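Local coordinates for NAD-dependent epimerase/dehydratase domain-containing protein (Ruegeria pomeroyi DSS-3, PDB 3IUS) that is of unknown function but probably binds NAD through a Rossmann-type domain of the atypical short-chain dehydrogenase/reductase (SDR) kind, at residues 105-109 with 119-124; 170-174 with 238-242; 71-75 with 127-131; 217-222 with 273-278. Where two conformers were deposited one is given. Residues are numbered along the deposited sequence.

Contacts 1 and 3 lie at the C-terminal end of the parallel Rossmann-type sheet, where the related extended SDR enzymes bring cofactor and substrate together. Their centres are 13 Å apart and they touch: Pro-123 CB is 3.4 Å from Gly-128 C, and Val-106 CG1 is 3.8 Å from Arg-131 CB. Contact 1 is nested in the loop closed by contact 3. Contacts 2 and 4 belong to the part of the chain that probably forms the substrate-side region. Their centres are 19 Å apart. They cross along the chain and meet where Arg-172 CG is 3.5 Å from Ile-219 CG2. Contact 4 is far from contact 3, with centres 29 Å apart. No ligand is described here.

Contact 1: residues 105-109 with 119-124; sequences AVYGD and TPLTPT
Two loop segments run side by side, one after strand 97-103 and one before helix 126-140. CA atoms of Tyr-107 and Leu-121 are 4.7 Å apart, and those of Gly-108 and Pro-123 4.0 Å. Residues 105-107 have helical backbone angles; 119-124 is mostly extended up to Pro-123. Ala-105 O accepts from water 1 (2.7 Å), which in turn accepts from Thr-124 N (3.2 Å). Val-106, rotamer m, puts CG2 3.8 Å from Leu-121 CD2. Val-106 O lies 3.2 Å from Pro-123 CD. Tyr-107, also m, starts with CB pointing away, but its ring returns: CD1 is 4.0 Å from both Thr-119 CB and Leu-121 CD2. Its OH bonds to Asn-206 and Arg-150. Tyr-107 O lies 3.1 Å from Thr-122 OG1, within hydrogen-bonding distance. Gly-108 has phi 78° and psi -155°. Its CA makes a CA-H...O contact to Thr-122 O (3.3 Å); a CB would clash there, 1.9 Å from that oxygen. Asp-109 N donates to water 2 (2.9 Å), which donates to Thr-122 O (2.7 Å). Water 3 joins Asp-109 O (2.9 Å) to Thr-122 OG1 (2.5 Å). The Val-Tyr-Gly sequence just past a central strand is consistent with the turn found beside the active site in the related extended SDR proteins.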
loop_
_atom_site.group_PDB
_atom_site.type_symbol
_atom_site.label_atom_id
_atom_site.label_comp_id
_atom_site.label_asym_id
_atom_site.label_seq_id
_atom_site.Cartn_x
_atom_site.Cartn_y
_atom_site.Cartn_z
ATOM N N ALA A 105 -9.664 1.183 2.170
ATOM C CA ALA A 105 -11.017 0.939 1.673
ATOM C C ALA A 105 -11.859 0.229 2.724
ATOM O O ALA A 105 -13.084 0.200 2.636
ATOM C CB ALA A 105 -10.997 0.148 0.369
ATOM N N VAL A 106 -11.194 -0.324 3.733
ATOM C CA VAL A 106 -11.901 -1.010 4.804
ATOM C C VAL A 106 -12.858 -0.097 5.576
ATOM O O VAL A 106 -13.847 -0.568 6.144
ATOM C CB VAL A 106 -10.924 -1.639 5.800
ATOM C CG1 VAL A 106 -10.044 -2.673 5.101
ATOM C CG2 VAL A 106 -10.080 -0.569 6.456
ATOM N N TYR A 107 -12.553 1.197 5.613
ATOM C CA TYR A 107 -13.343 2.144 6.392
ATOM C C TYR A 107 -14.701 2.460 5.773
ATOM O O TYR A 107 -15.674 2.705 6.486
ATOM C CB TYR A 107 -12.554 3.434 6.644
ATOM C CG TYR A 107 -11.339 3.229 7.518
ATOM C CD1 TYR A 107 -11.476 2.815 8.836
ATOM C CD2 TYR A 107 -10.058 3.438 7.021
ATOM C CE1 TYR A 107 -10.372 2.618 9.633
ATOM C CE2 TYR A 107 -8.950 3.253 7.807
ATOM C CZ TYR A 107 -9.112 2.831 9.118
ATOM O OH TYR A 107 -8.005 2.645 9.902
ATOM N N GLY A 108 -14.766 2.463 4.448
ATOM C CA GLY A 108 -16.006 2.789 3.775
ATOM C C GLY A 108 -16.264 4.282 3.745
ATOM O O GLY A 108 -15.332 5.087 3.827
ATOM N N ASP A 109 -17.537 4.650 3.644
ATOM C CA ASP A 109 -17.933 6.040 3.438
ATOM C C ASP A 109 -18.217 6.787 4.742
ATOM O O ASP A 109 -18.977 6.319 5.595
ATOM C CB ASP A 109 -19.148 6.109 2.514
ATOM C CG ASP A 109 -19.527 7.529 2.152
ATOM O OD1 ASP A 109 -18.642 8.417 2.173
ATOM O OD2 ASP A 109 -20.720 7.752 1.847
ATOM N N THR A 119 -11.753 3.218 14.139
ATOM C CA THR A 119 -13.022 3.384 13.457
ATOM C C THR A 119 -13.575 2.056 12.936
ATOM O O THR A 119 -12.843 1.265 12.348
ATOM C CB THR A 119 -12.858 4.375 12.300
ATOM O OG1 THR A 119 -12.410 5.626 12.833
ATOM C CG2 THR A 119 -14.177 4.580 11.567
ATOM N N PRO A 120 -14.878 1.807 13.156
ATOM C CA PRO A 120 -15.509 0.572 12.668
ATOM C C PRO A 120 -15.335 0.374 11.158
ATOM O O PRO A 120 -15.288 1.350 10.416
ATOM C CB PRO A 120 -16.990 0.785 13.003
ATOM C CG PRO A 120 -16.976 1.716 14.176
ATOM C CD PRO A 120 -15.812 2.638 13.936
ATOM N N LEU A 121 -15.246 -0.876 10.712
ATOM C CA LEU A 121 -15.065 -1.150 9.289
ATOM C C LEU A 121 -16.396 -1.368 8.575
ATOM O O LEU A 121 -17.134 -2.301 8.885
ATOM C CB LEU A 121 -14.159 -2.365 9.096
ATOM C CG LEU A 121 -12.866 -2.322 9.916
ATOM C CD1 LEU A 121 -12.021 -3.563 9.659
ATOM C CD2 LEU A 121 -12.083 -1.049 9.623
ATOM N N THR A 122 -16.697 -0.505 7.613
ATOM C CA THR A 122 -17.934 -0.617 6.853
ATOM C C THR A 122 -17.691 -0.383 5.368
ATOM O O THR A 122 -18.207 0.572 4.798
ATOM C CB THR A 122 -19.010 0.374 7.356
ATOM O OG1 THR A 122 -18.594 1.717 7.084
ATOM C CG2 THR A 122 -19.213 0.219 8.849
ATOM N N PRO A 123 -16.908 -1.266 4.734
ATOM C CA PRO A 123 -16.641 -1.107 3.298
ATOM C C PRO A 123 -17.939 -1.169 2.498
ATOM O O PRO A 123 -18.874 -1.872 2.883
ATOM C CB PRO A 123 -15.743 -2.301 2.964
ATOM C CG PRO A 123 -15.929 -3.277 4.098
ATOM C CD PRO A 123 -16.308 -2.484 5.302
ATOM N N THR A 124 -18.005 -0.442 1.391
ATOM C CA THR A 124 -19.243 -0.412 0.626
ATOM C C THR A 124 -19.182 -1.231 -0.659
ATOM O O THR A 124 -20.177 -1.342 -1.368
ATOM C CB THR A 124 -19.686 1.033 0.303
ATOM O OG1 THR A 124 -18.708 1.662 -0.530
ATOM C CG2 THR A 124 -19.858 1.839 1.583
HETATM O O HOH W 1 -14.943 -0.065 0.667
HETATM O O HOH W 2 -19.694 2.867 4.508
HETATM O O HOH W 3 -19.308 4.067 7.396
#

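Contact 2: residues 170-174 with 238-242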
loop_
_atom_site.group_PDB
_atom_site.type_symbol
_atom_site.label_atom_id
_atom_site.label_comp_id
_atom_site.label_asym_id
_atom_site.label_seq_id
_atom_site.Cartn_x
_atom_site.Cartn_y
_atom_site.Cartn_z
ATOM N N ILE A 170 -6.809 12.927 -21.034
ATOM C CA ILE A 170 -6.777 13.127 -19.587
ATOM C C ILE A 170 -7.846 14.130 -19.171
ATOM O O ILE A 170 -8.012 15.176 -19.800
ATOM C CB ILE A 170 -5.402 13.626 -19.099
ATOM C CG1 ILE A 170 -4.810 14.618 -20.102
ATOM C CG2 ILE A 170 -4.457 12.456 -18.880
ATOM C CD1 ILE A 170 -3.513 15.256 -19.646
ATOM N N ARG A 171 -8.570 13.805 -18.110
ATOM C CA ARG A 171 -9.652 14.660 -17.648
ATOM C C ARG A 171 -9.687 14.684 -16.130
ATOM O O ARG A 171 -9.301 13.717 -15.475
ATOM C CB ARG A 171 -10.987 14.173 -18.216
ATOM C CG ARG A 171 -11.184 12.669 -18.111
ATOM C CD ARG A 171 -11.799 12.091 -19.380
ATOM N NE ARG A 171 -13.244 12.287 -19.465
ATOM C CZ ARG A 171 -14.144 11.477 -18.915
ATOM N NH1 ARG A 171 -13.747 10.415 -18.220
ATOM N NH2 ARG A 171 -15.440 11.730 -19.051
ATOM N N ARG A 172 -10.132 15.803 -15.573
ATOM C CA ARG A 172 -10.266 15.921 -14.129
ATOM C C ARG A 172 -11.716 15.677 -13.734
ATOM O O ARG A 172 -12.603 16.448 -14.097
ATOM C CB ARG A 172 -9.778 17.293 -13.649
ATOM C CG ARG A 172 -8.269 17.493 -13.784
ATOM C CD ARG A 172 -7.828 18.884 -13.350
ATOM N NE ARG A 172 -8.439 19.920 -14.180
ATOM C CZ ARG A 172 -9.195 20.903 -13.708
ATOM N NH1 ARG A 172 -9.415 20.999 -12.401
ATOM N NH2 ARG A 172 -9.715 21.798 -14.538
ATOM N N ILE A 173 -11.958 14.590 -13.006
ATOM C CA ILE A 173 -13.303 14.256 -12.555
ATOM C C ILE A 173 -13.624 15.006 -11.269
ATOM O O ILE A 173 -12.921 14.861 -10.263
ATOM C CB ILE A 173 -13.456 12.745 -12.287
ATOM C CG1 ILE A 173 -12.987 11.927 -13.493
ATOM C CG2 ILE A 173 -14.890 12.411 -11.909
ATOM C CD1 ILE A 173 -13.751 12.210 -14.765
ATOM N N ILE A 174 -14.699 15.786 -11.293
ATOM C CA ILE A 174 -15.076 16.608 -10.145
ATOM C C ILE A 174 -16.259 16.041 -9.354
ATOM O O ILE A 174 -17.399 16.126 -9.784
ATOM C CB ILE A 174 -15.405 18.051 -10.582
ATOM C CG1 ILE A 174 -14.307 18.597 -11.492
ATOM C CG2 ILE A 174 -15.587 18.953 -9.368
ATOM C CD1 ILE A 174 -12.959 18.674 -10.816
ATOM N N LYS A 238 -21.508 13.305 -14.790
ATOM C CA LYS A 238 -21.571 13.465 -16.241
ATOM C C LYS A 238 -20.407 12.777 -16.950
ATOM O O LYS A 238 -20.282 12.859 -18.169
ATOM C CB LYS A 238 -21.595 14.947 -16.634
ATOM C CG LYS A 238 -22.982 15.549 -16.788
ATOM C CD LYS A 238 -23.408 16.325 -15.553
ATOM C CE LYS A 238 -24.741 17.031 -15.789
ATOM N NZ LYS A 238 -25.121 17.938 -14.671
ATOM N N ALA A 239 -19.559 12.097 -16.186
ATOM C CA ALA A 239 -18.303 11.569 -16.720
ATOM C C ALA A 239 -18.432 10.218 -17.432
ATOM O O ALA A 239 -17.455 9.710 -17.988
ATOM C CB ALA A 239 -17.258 11.478 -15.605
ATOM N N ASP A 240 -19.634 9.647 -17.416
ATOM C CA ASP A 240 -19.860 8.288 -17.910
ATOM C C ASP A 240 -18.695 7.370 -17.552
ATOM O O ASP A 240 -17.861 7.039 -18.395
ATOM C CB ASP A 240 -20.094 8.271 -19.420
ATOM C CG ASP A 240 -20.620 6.933 -19.906
ATOM O OD1 ASP A 240 -20.151 6.452 -20.961
ATOM O OD2 ASP A 240 -21.497 6.357 -19.224
ATOM N N LEU A 241 -18.641 6.971 -16.289
ATOM C CA LEU A 241 -17.576 6.104 -15.819
ATOM C C LEU A 241 -18.056 4.664 -15.773
ATOM O O LEU A 241 -19.246 4.405 -15.609
ATOM C CB LEU A 241 -17.119 6.535 -14.426
ATOM C CG LEU A 241 -16.528 7.940 -14.295
ATOM C CD1 LEU A 241 -16.149 8.228 -12.848
ATOM C CD2 LEU A 241 -15.324 8.106 -15.212
ATOM N N THR A 242 -17.126 3.732 -15.929
ATOM C CA THR A 242 -17.423 2.327 -15.719
ATOM C C THR A 242 -17.735 2.151 -14.242
ATOM O O THR A 242 -17.358 2.993 -13.424
ATOM C CB THR A 242 -16.222 1.440 -16.090
ATOM O OG1 THR A 242 -15.161 1.661 -15.155
ATOM C CG2 THR A 242 -15.732 1.768 -17.500
#
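This contact flanks the small two-stranded parallel sheet formed by strands 172-174 and 233-235. Such a sheet is consistent with the C-terminal, substrate-side region of the related extended SDR proteins. Residues 172-174 supply the strand. Residues 238-242 form a loop that leaves strand 233-235 and leads to helix 243-247. The segments are not hydrogen-bonded backbone to backbone: their nearest CA atoms, in Ile-173 and Ala-239, are 7.0 Å apart. Side chains bridge the gap. The apolar part centres on Ile-173, rotamer m for both chi1 and chi2. Its CD1 lies 3.7 Å from Ala-239 CB and 4.4 Å from Leu-241 CD2. Val-234 touches both Ile-173 and Ala-239, so this small cluster continues onto the partner strand. Arg-172 and Ile-174 turn to the other side, against helix 215-226 and strand 233-235. Next along the loop, Thr-242 is the N-cap of helix 243-247, with a weak bond from Ala-245 N to its OG1. The polar part is one bond from Arg-171, whose side chain spans the gap near the surface. The loop carbonyl and Leu-241 CD2, 4.1 Å from Arg-171 NH1, both meet the edge of the guanidinium. Arg-171 NH2 donates to Ala-239 O at 3.0 Å, nearly straight at 173°.

Contact 3: residues 71-75 with 127-131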
loop_
_atom_site.group_PDB
_atom_site.type_symbol
_atom_site.label_atom_id
_atom_site.label_comp_id
_atom_site.label_asym_id
_atom_site.label_seq_id
_atom_site.Cartn_x
_atom_site.Cartn_y
_atom_site.Cartn_z
ATOM N N THR A 71 -0.048 -9.569 -1.319
ATOM C CA THR A 71 -0.986 -10.260 -2.201
ATOM C C THR A 71 -2.430 -9.822 -1.962
ATOM O O THR A 71 -2.923 -9.899 -0.846
ATOM C CB THR A 71 -0.887 -11.786 -2.025
ATOM O OG1 THR A 71 -1.238 -12.136 -0.679
ATOM C CG2 THR A 71 0.528 -12.261 -2.307
ATOM N N ALA A 72 -3.100 -9.361 -3.017
ATOM C CA ALA A 72 -4.496 -8.929 -2.913
ATOM C C ALA A 72 -5.435 -10.094 -2.604
ATOM O O ALA A 72 -5.185 -11.223 -3.009
ATOM C CB ALA A 72 -4.930 -8.232 -4.196
ATOM N N PRO A 73 -6.532 -9.815 -1.885
ATOM C CA PRO A 73 -7.499 -10.865 -1.551
ATOM C C PRO A 73 -8.469 -11.128 -2.694
ATOM O O PRO A 73 -8.553 -10.334 -3.631
ATOM C CB PRO A 73 -8.262 -10.255 -0.374
ATOM C CG PRO A 73 -8.207 -8.794 -0.656
ATOM C CD PRO A 73 -6.800 -8.581 -1.128
ATOM N N ASP A 74 -9.176 -12.249 -2.614
ATOM C CA ASP A 74 -10.287 -12.543 -3.508
ATOM C C ASP A 74 -11.515 -12.801 -2.641
ATOM O O ASP A 74 -11.464 -12.589 -1.427
ATOM C CB ASP A 74 -9.977 -13.762 -4.386
ATOM C CG ASP A 74 -9.573 -14.982 -3.577
ATOM O OD1 ASP A 74 -9.966 -15.086 -2.399
ATOM O OD2 ASP A 74 -8.853 -15.842 -4.121
ATOM N N SER A 75 -12.597 -13.280 -3.255
ATOM C CA SER A 75 -13.848 -13.508 -2.534
ATOM C C SER A 75 -13.695 -14.466 -1.354
ATOM O O SER A 75 -14.549 -14.505 -0.473
ATOM C CB SER A 75 -14.946 -14.006 -3.482
ATOM O OG SER A 75 -14.609 -15.249 -4.063
ATOM N N ARG A 127 -14.316 -5.309 -3.043
ATOM C CA ARG A 127 -12.886 -5.233 -2.758
ATOM C C ARG A 127 -12.627 -4.901 -1.291
ATOM O O ARG A 127 -11.785 -5.520 -0.645
ATOM C CB ARG A 127 -12.207 -4.206 -3.665
ATOM C CG ARG A 127 -12.153 -4.624 -5.119
ATOM C CD ARG A 127 -11.292 -5.869 -5.304
ATOM N NE ARG A 127 -9.878 -5.540 -5.482
ATOM C CZ ARG A 127 -8.872 -6.350 -5.165
ATOM N NH1 ARG A 127 -7.621 -5.958 -5.363
ATOM N NH2 ARG A 127 -9.112 -7.543 -4.636
ATOM N N GLY A 128 -13.354 -3.917 -0.770
ATOM C CA GLY A 128 -13.225 -3.539 0.622
ATOM C C GLY A 128 -13.639 -4.650 1.568
ATOM O O GLY A 128 -13.019 -4.839 2.618
ATOM N N ARG A 129 -14.702 -5.370 1.217
ATOM C CA ARG A 129 -15.151 -6.492 2.046
ATOM C C ARG A 129 -14.116 -7.617 2.039
ATOM O O ARG A 129 -13.881 -8.265 3.064
ATOM C CB ARG A 129 -16.518 -7.021 1.601
ATOM C CG ARG A 129 -17.678 -6.073 1.880
ATOM C CD ARG A 129 -19.024 -6.773 1.712
ATOM N NE ARG A 129 -19.123 -7.502 0.452
ATOM C CZ ARG A 129 -19.557 -6.967 -0.682
ATOM N NH1 ARG A 129 -19.941 -5.701 -0.712
ATOM N NH2 ARG A 129 -19.615 -7.702 -1.785
ATOM N N TRP A 130 -13.494 -7.847 0.887
ATOM C CA TRP A 130 -12.468 -8.884 0.795
ATOM C C TRP A 130 -11.246 -8.516 1.637
ATOM O O TRP A 130 -10.614 -9.389 2.242
ATOM C CB TRP A 130 -12.050 -9.140 -0.655
ATOM C CG TRP A 130 -13.177 -9.545 -1.554
ATOM C CD1 TRP A 130 -14.401 -10.021 -1.178
ATOM C CD2 TRP A 130 -13.178 -9.527 -2.986
ATOM N NE1 TRP A 130 -15.164 -10.290 -2.287
ATOM C CE2 TRP A 130 -14.437 -9.994 -3.409
ATOM C CE3 TRP A 130 -12.236 -9.156 -3.951
ATOM C CZ2 TRP A 130 -14.782 -10.100 -4.755
ATOM C CZ3 TRP A 130 -12.580 -9.261 -5.290
ATOM C CH2 TRP A 130 -13.841 -9.732 -5.679
ATOM N N ARG A 131 -10.916 -7.225 1.671
ATOM C CA ARG A 131 -9.826 -6.743 2.516
ATOM C C ARG A 131 -10.142 -6.999 3.981
ATOM O O ARG A 131 -9.293 -7.483 4.723
ATOM C CB ARG A 131 -9.572 -5.251 2.303
ATOM C CG ARG A 131 -8.811 -4.922 1.040
ATOM C CD ARG A 131 -7.360 -5.377 1.125
ATOM N NE ARG A 131 -6.660 -5.087 -0.121
ATOM C CZ ARG A 131 -5.398 -5.419 -0.368
ATOM N NH1 ARG A 131 -4.685 -6.057 0.550
ATOM N NH2 ARG A 131 -4.848 -5.114 -1.535
HETATM O O HOH W 4 -1.824 -7.323 0.445
#
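Trp-130 lays one face of its indole over the backbone of residues 74 and 75. Ser-75 CA sits 3.6 Å from the centroid of the five-membered ring, 18° off the normal, which makes a CH-pi contact. Asp-74 O is on the same face, 3.5 Å from Trp-130 CG. Pro-73 fills the middle of the contact. Its ring meets the helix where Pro-73 CG is 3.9 Å from Trp-130 CB, and it also lies over the guanidinium face of Arg-131, with Pro-73 CD 3.5 Å from Arg-131 CZ. Arg-127, one turn earlier on the same helix, brings its guanidinium edge to the loop. Its NH2 makes a weak hydrogen bond to Pro-73 O (3.0 Å, 125°), and its NH1 is 3.7 Å from Ala-72 CB. Water 4 accepts from Arg-131 NH1 (3.1 Å) and has a weak bond to Thr-71 O (3.1 Å). Tyr-100 on strand 97-103 gives Arg-131 a further weak partner. The loop follows strand 66-69, and the Thr-71 side chain touches what is probably the glycine-rich, Rossmann-type cofactor motif. Arg-127 and Arg-131 have the spacing of the Tyr-x-x-x-Lys pair of classical SDR enzymes and probably occupy those positions. The helix side of the contact thus carries two positive charges where the tyrosine and lysine would stand, and tyrosine-based SDR catalysis cannot simply be assumed.

Contact 4: residues 217-222 with 273-278; sequences DVIAYA and YRVGLE
Helices 217-222 and 273-278 pack with axes 10.5 Å apart at a signed crossing angle of -38°, both running in the same general direction. Nearest CA pairs are Val-218 with Tyr-273 (7.0 Å), Tyr-221 with Arg-274 (7.3 Å) and Ala-222 with Leu-277 (6.9 Å). Tyr-221, chi1 t, is a knob in the hole made by Tyr-273, Arg-274, Leu-277 and Glu-278. Arg-274 CG covers one ring face, 3.8 Å from its centroid, in a CH-pi contact. Leu-277 CD2 meets the ring edge, 4.0 Å from Tyr-221 CD2. In return, Leu-277 CD2 fills a hollow beside Val-218 CG1 (3.9 Å) and Ala-222 CB (4.2 Å). Tyr-273, chi1 p, brings its ring edge to Tyr-221 CB, with CE1 3.8 Å away, and its CD1 lies 4.0 Å from Val-218 CG2. Water 5 joins Asp-217 OD2 (2.9 Å) to Tyr-273 OH (2.7 Å). Arg-274 pairs with Glu-211. No direct hydrogen bond links the segments, so apolar and aromatic fit holds helix 215-226 against the last helix, 273-282.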
loop_
_atom_site.group_PDB
_atom_site.type_symbol
_atom_site.label_atom_id
_atom_site.label_comp_id
_atom_site.label_asym_id
_atom_site.label_seq_id
_atom_site.Cartn_x
_atom_site.Cartn_y
_atom_site.Cartn_z
ATOM N N ASP A 217 -6.836 17.987 -7.984
ATOM C CA ASP A 217 -5.791 18.926 -7.588
ATOM C C ASP A 217 -4.410 18.342 -7.862
ATOM O O ASP A 217 -3.461 19.069 -8.134
ATOM C CB ASP A 217 -5.913 19.283 -6.104
ATOM C CG ASP A 217 -7.056 20.245 -5.818
ATOM O OD1 ASP A 217 -7.786 20.627 -6.757
ATOM O OD2 ASP A 217 -7.210 20.631 -4.644
ATOM N N VAL A 218 -4.290 17.024 -7.759
ATOM C CA VAL A 218 -3.011 16.389 -8.029
ATOM C C VAL A 218 -2.674 16.538 -9.505
ATOM O O VAL A 218 -1.583 16.990 -9.875
ATOM C CB VAL A 218 -3.020 14.920 -7.627
ATOM C CG1 VAL A 218 -1.667 14.289 -7.915
ATOM C CG2 VAL A 218 -3.354 14.800 -6.153
ATOM N N ILE A 219 -3.632 16.155 -10.339
ATOM C CA ILE A 219 -3.531 16.313 -11.784
ATOM C C ILE A 219 -3.205 17.758 -12.150
ATOM O O ILE A 219 -2.312 18.023 -12.962
ATOM C CB ILE A 219 -4.852 15.892 -12.450
ATOM C CG1 ILE A 219 -5.044 14.377 -12.338
ATOM C CG2 ILE A 219 -4.909 16.362 -13.907
ATOM C CD1 ILE A 219 -6.391 13.887 -12.827
ATOM N N ALA A 220 -3.926 18.697 -11.546
ATOM C CA ALA A 220 -3.678 20.109 -11.809
ATOM C C ALA A 220 -2.248 20.514 -11.451
ATOM O O ALA A 220 -1.595 21.230 -12.193
ATOM C CB ALA A 220 -4.684 20.978 -11.057
ATOM N N TYR A 221 -1.761 20.055 -10.301
ATOM C CA TYR A 221 -0.437 20.470 -9.846
ATOM C C TYR A 221 0.674 19.895 -10.721
ATOM O O TYR A 221 1.682 20.556 -10.973
ATOM C CB TYR A 221 -0.209 20.092 -8.373
ATOM C CG TYR A 221 0.979 20.806 -7.774
ATOM C CD1 TYR A 221 1.051 22.197 -7.780
ATOM C CD2 TYR A 221 2.036 20.098 -7.209
ATOM C CE1 TYR A 221 2.136 22.858 -7.241
ATOM C CE2 TYR A 221 3.124 20.753 -6.672
ATOM C CZ TYR A 221 3.167 22.132 -6.682
ATOM O OH TYR A 221 4.249 22.788 -6.146
ATOM N N ALA A 222 0.487 18.665 -11.186
ATOM C CA ALA A 222 1.452 18.033 -12.073
ATOM C C ALA A 222 1.547 18.851 -13.365
ATOM O O ALA A 222 2.637 19.118 -13.868
ATOM C CB ALA A 222 1.039 16.601 -12.373
ATOM N N TYR A 273 1.214 15.917 -1.257
ATOM C CA TYR A 273 1.381 15.636 -2.682
ATOM C C TYR A 273 2.221 16.689 -3.388
ATOM O O TYR A 273 2.874 16.393 -4.385
ATOM C CB TYR A 273 0.019 15.502 -3.386
ATOM C CG TYR A 273 -0.697 16.813 -3.593
ATOM C CD1 TYR A 273 -0.688 17.451 -4.827
ATOM C CD2 TYR A 273 -1.385 17.418 -2.556
ATOM C CE1 TYR A 273 -1.341 18.655 -5.011
ATOM C CE2 TYR A 273 -2.034 18.614 -2.729
ATOM C CZ TYR A 273 -2.010 19.229 -3.959
ATOM O OH TYR A 273 -2.660 20.424 -4.114
ATOM N N ARG A 274 2.198 17.920 -2.884
ATOM C CA ARG A 274 2.969 18.987 -3.511
ATOM C C ARG A 274 4.472 18.767 -3.368
ATOM O O ARG A 274 5.205 18.916 -4.335
ATOM C CB ARG A 274 2.553 20.376 -3.008
ATOM C CG ARG A 274 1.192 20.846 -3.555
ATOM C CD ARG A 274 0.807 22.229 -3.035
ATOM N NE ARG A 274 0.896 22.314 -1.576
ATOM C CZ ARG A 274 -0.018 21.823 -0.742
ATOM N NH1 ARG A 274 -1.087 21.208 -1.225
ATOM N NH2 ARG A 274 0.140 21.942 0.571
ATOM N N VAL A 275 4.937 18.404 -2.174
ATOM C CA VAL A 275 6.368 18.160 -2.003
ATOM C C VAL A 275 6.776 16.843 -2.658
ATOM O O VAL A 275 7.878 16.726 -3.204
ATOM C CB VAL A 275 6.806 18.197 -0.520
ATOM C CG1 VAL A 275 6.839 19.637 -0.017
ATOM C CG2 VAL A 275 5.887 17.364 0.323
ATOM N N GLY A 276 5.881 15.860 -2.612
ATOM C CA GLY A 276 6.116 14.594 -3.285
ATOM C C GLY A 276 6.232 14.772 -4.794
ATOM O O GLY A 276 7.138 14.231 -5.433
ATOM N N LEU A 277 5.310 15.532 -5.367
ATOM C CA LEU A 277 5.307 15.765 -6.811
ATOM C C LEU A 277 6.506 16.571 -7.306
ATOM O O LEU A 277 7.040 16.305 -8.388
ATOM C CB LEU A 277 4.001 16.432 -7.263
ATOM C CG LEU A 277 2.954 15.516 -7.905
ATOM C CD1 LEU A 277 2.676 14.345 -7.010
ATOM C CD2 LEU A 277 1.657 16.256 -8.236
ATOM N N GLU A 278 6.913 17.569 -6.533
ATOM C CA GLU A 278 8.065 18.376 -6.907
ATOM C C GLU A 278 9.329 17.519 -6.956
ATOM O O GLU A 278 10.141 17.655 -7.867
ATOM C CB GLU A 278 8.229 19.556 -5.949
ATOM C CG GLU A 278 6.999 20.446 -5.893
ATOM C CD GLU A 278 7.156 21.625 -4.955
ATOM O OE1 GLU A 278 7.825 22.608 -5.345
ATOM O OE2 GLU A 278 6.599 21.573 -3.836
HETATM O O HOH W 5 -4.954 20.732 -2.820
#